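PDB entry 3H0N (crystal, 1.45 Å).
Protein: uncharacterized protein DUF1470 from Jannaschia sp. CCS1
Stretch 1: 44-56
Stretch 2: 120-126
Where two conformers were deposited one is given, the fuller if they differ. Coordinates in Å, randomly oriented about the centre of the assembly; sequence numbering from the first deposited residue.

Stretch 1 44-56: LLKDDPASVAQLG
Stretch 2 120-126: ELVPMWT

Two segments of one chain, far apart in sequence, meet as a capped helix start and a second helix running roughly against it. Leu-44 is the last residue of a preceding helix, and Leu-45 leaves helical geometry (phi/psi -104/19) to open a type I turn, closed by Asp-48 N to Leu-45 O at 3.0 Å. Asp-48, extended at -119/94, is the N-cap of the helix that begins at Pro-49, a residue well suited to a first turn because it needs no amide hydrogen. The second helix starts at Leu-121, after the N-cap Glu-120, and continues beyond Thr-126. The axes approach to 11.6 Å with their N-to-C directions 146° apart; in register, the CA atoms of Ser-51 and Leu-121 lie 6.9 Å apart and those of Leu-45 and Trp-125 9.3 Å.

The contact centres on a polar relay. The CA-to-CB bond of Trp-125 points toward the first stretch; with chi1 m (-77°) and chi2 102° the side chain donates from NE1 to Ser-51 OG at 2.9 Å, nearly straight at 162°. Ser-51, also m (-71°), donates in turn from OG to Asp-48 OD2 at 2.6 Å, so one small hydroxyl serves as acceptor and donor at a buried site. The t rotamer of Asp-48 (chi1 -176°, chi2 20°) lets its carboxylate cap the helix as well: Ala-50 N reaches OD1 at 3.3 Å, and a weak bond joins Ser-51 N to OD2 at 3.4 Å.

Around this relay the indole is packed by carbon. Leu-45, in the mt rotamer (-56°, 178°), lays CD2 over one face of the Trp-125 ring, 3.6 Å from the six-membered-ring centroid and 15° off its normal, a CH-pi contact; the same methyl is 3.5 Å from Trp-125 CE2. At the ring edge, Asp-48 CB lies 4.1 Å from Trp-125 CZ2. Selenomethionine Met-124 is fully extended (160°, -171°, 172°), which carries its CE to 3.3 Å from Asp-48 OD2 and 3.8 Å from Ser-51 OG, beside the polar group.

Leu-121 has the largest area covered by the other stretch. Its tt side chain (-168°, 151°) places CD1 3.7 Å from Ser-51 O and 4.1 Å from Gln-54 CB, and both of its methyls, CD1 and CD2, lie 4.2 Å from Leu-55 CD2. Leu-55 (-90°, 169°) starts sideways and brings its end nearer; Gln-54 (-71°, -73°) starts toward the contact and leads its amide away, leaving its aliphatic base beside Leu-121. In all, 314 Å² is buried, summed over both sides.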

# COMPACT_ATOMS: atom_id res chain seq x y z
N LEU A 44 18.94 2.75 -12.80
CA LEU A 44 17.53 2.57 -12.52
C LEU A 44 17.23 2.04 -11.12
O LEU A 44 16.31 2.51 -10.42
CB LEU A 44 16.90 1.65 -13.56
CG LEU A 44 15.40 1.36 -13.42
CD1 LEU A 44 14.56 2.63 -13.80
CD2 LEU A 44 14.98 0.18 -14.27
N LEU A 45 18.01 1.03 -10.71
CA LEU A 45 17.77 0.30 -9.48
C LEU A 45 18.73 0.69 -8.37
O LEU A 45 18.86 -0.04 -7.40
CB LEU A 45 17.91 -1.21 -9.74
CG LEU A 45 17.00 -1.74 -10.86
CD1 LEU A 45 17.24 -3.25 -11.08
CD2 LEU A 45 15.57 -1.42 -10.59
N LYS A 46 19.38 1.85 -8.47
CA LYS A 46 20.42 2.26 -7.50
C LYS A 46 19.93 2.32 -6.05
O LYS A 46 20.72 2.18 -5.12
CB LYS A 46 20.99 3.63 -7.89
CG LYS A 46 19.98 4.79 -7.75
CD LYS A 46 20.54 6.12 -8.27
CE LYS A 46 19.66 7.29 -7.81
N ASP A 47 18.64 2.52 -5.82
CA ASP A 47 18.17 2.64 -4.43
C ASP A 47 18.17 1.28 -3.72
O ASP A 47 17.99 1.23 -2.50
CB ASP A 47 16.78 3.29 -4.36
CG ASP A 47 16.79 4.75 -4.81
OD1 ASP A 47 17.87 5.38 -4.81
OD2 ASP A 47 15.71 5.27 -5.16
N ASP A 48 18.38 0.19 -4.48
CA ASP A 48 18.45 -1.16 -3.92
C ASP A 48 19.80 -1.79 -4.18
O ASP A 48 20.03 -2.42 -5.23
CB ASP A 48 17.34 -2.06 -4.48
CG ASP A 48 17.36 -3.43 -3.84
OD1 ASP A 48 17.94 -3.56 -2.75
OD2 ASP A 48 16.81 -4.36 -4.41
N PRO A 49 20.71 -1.67 -3.22
CA PRO A 49 22.04 -2.25 -3.40
C PRO A 49 22.03 -3.75 -3.65
O PRO A 49 22.92 -4.27 -4.35
CB PRO A 49 22.75 -1.94 -2.08
CG PRO A 49 22.06 -0.74 -1.56
CD PRO A 49 20.65 -0.77 -2.05
N ALA A 50 21.05 -4.48 -3.11
CA ALA A 50 20.98 -5.91 -3.33
C ALA A 50 20.71 -6.28 -4.81
O ALA A 50 21.34 -7.17 -5.36
CB ALA A 50 19.91 -6.57 -2.38
N SER A 51 19.78 -5.56 -5.42
CA SER A 51 19.54 -5.70 -6.85
C SER A 51 20.79 -5.38 -7.65
O SER A 51 21.19 -6.13 -8.53
CB SER A 51 18.40 -4.79 -7.30
OG SER A 51 17.15 -5.26 -6.82
N VAL A 52 21.42 -4.25 -7.35
CA VAL A 52 22.60 -3.84 -8.11
C VAL A 52 23.73 -4.89 -8.00
O VAL A 52 24.41 -5.19 -8.99
CB VAL A 52 23.09 -2.45 -7.61
CG1 VAL A 52 24.45 -2.08 -8.21
CG2 VAL A 52 21.99 -1.37 -7.94
N ALA A 53 23.90 -5.48 -6.82
CA ALA A 53 24.87 -6.53 -6.63
C ALA A 53 24.61 -7.81 -7.41
O ALA A 53 25.52 -8.60 -7.58
CB ALA A 53 24.95 -6.89 -5.12
N GLN A 54 23.39 -8.02 -7.86
CA GLN A 54 22.99 -9.22 -8.55
C GLN A 54 22.66 -9.03 -10.04
O GLN A 54 22.36 -10.01 -10.72
CB GLN A 54 21.82 -9.88 -7.82
CG GLN A 54 22.28 -10.51 -6.50
CD GLN A 54 23.08 -11.78 -6.64
OE1 GLN A 54 22.80 -12.59 -7.55
NE2 GLN A 54 24.06 -11.98 -5.74
N LEU A 55 22.79 -7.80 -10.54
CA LEU A 55 22.46 -7.54 -11.93
C LEU A 55 23.48 -8.18 -12.89
O LEU A 55 24.69 -8.14 -12.67
CB LEU A 55 22.47 -6.01 -12.18
CG LEU A 55 21.14 -5.32 -11.96
CD1 LEU A 55 21.34 -3.75 -11.97
CD2 LEU A 55 20.12 -5.75 -13.02
N GLY A 56 22.97 -8.71 -13.99
CA GLY A 56 23.78 -9.21 -15.09
C GLY A 56 23.13 -8.87 -16.42
O GLY A 56 21.98 -8.47 -16.47
N GLU A 120 13.22 -13.79 -7.37
CA GLU A 120 14.15 -13.57 -8.44
C GLU A 120 14.01 -12.12 -8.90
O GLU A 120 13.03 -11.44 -8.63
CB GLU A 120 13.87 -14.55 -9.58
CG GLU A 120 13.85 -16.06 -9.18
CD GLU A 120 15.17 -16.60 -8.61
OE1 GLU A 120 16.21 -15.91 -8.68
OE2 GLU A 120 15.16 -17.75 -8.12
N LEU A 121 15.02 -11.64 -9.61
CA LEU A 121 15.24 -10.20 -9.80
C LEU A 121 14.21 -9.53 -10.74
O LEU A 121 13.62 -8.52 -10.38
CB LEU A 121 16.69 -9.95 -10.27
CG LEU A 121 17.18 -8.49 -10.25
CD1 LEU A 121 18.69 -8.39 -10.03
CD2 LEU A 121 16.79 -7.78 -11.53
N VAL A 122 14.02 -10.07 -11.94
CA VAL A 122 13.00 -9.54 -12.84
C VAL A 122 11.58 -9.78 -12.31
O VAL A 122 10.75 -8.85 -12.32
CB VAL A 122 13.21 -10.00 -14.29
CG1 VAL A 122 12.01 -9.61 -15.18
CG2 VAL A 122 14.48 -9.40 -14.85
N PRO A 123 11.28 -10.97 -11.77
CA PRO A 123 9.96 -11.12 -11.12
C PRO A 123 9.72 -10.16 -9.96
O PRO A 123 8.62 -9.64 -9.82
CB PRO A 123 9.98 -12.57 -10.66
CG PRO A 123 10.81 -13.25 -11.69
CD PRO A 123 11.93 -12.29 -11.97
N MSE A 124 10.74 -9.90 -9.15
CA MSE A 124 10.62 -8.95 -8.04
C MSE A 124 10.24 -7.56 -8.55
O MSE A 124 9.30 -6.93 -8.04
CB MSE A 124 11.91 -8.85 -7.21
CG MSE A 124 12.04 -7.58 -6.37
SE MSE A 124 13.86 -7.50 -5.64
CE MSE A 124 13.89 -5.76 -4.85
N TRP A 125 11.00 -7.07 -9.52
CA TRP A 125 10.75 -5.71 -10.05
C TRP A 125 9.44 -5.63 -10.81
O TRP A 125 8.78 -4.61 -10.74
CB TRP A 125 11.97 -5.20 -10.83
CG TRP A 125 13.03 -4.76 -9.87
CD1 TRP A 125 14.15 -5.42 -9.52
CD2 TRP A 125 12.96 -3.60 -9.04
NE1 TRP A 125 14.82 -4.72 -8.52
CE2 TRP A 125 14.10 -3.60 -8.21
CE3 TRP A 125 12.04 -2.55 -8.92
CZ2 TRP A 125 14.33 -2.59 -7.26
CZ3 TRP A 125 12.28 -1.57 -7.98
CH2 TRP A 125 13.40 -1.59 -7.17
N THR A 126 9.02 -6.72 -11.44
CA THR A 126 7.70 -6.78 -12.06
C THR A 126 6.62 -6.60 -11.01
O THR A 126 5.70 -5.79 -11.20
CB THR A 126 7.50 -8.08 -12.83
OG1 THR A 126 8.51 -8.17 -13.85
CG2 THR A 126 6.13 -8.09 -13.50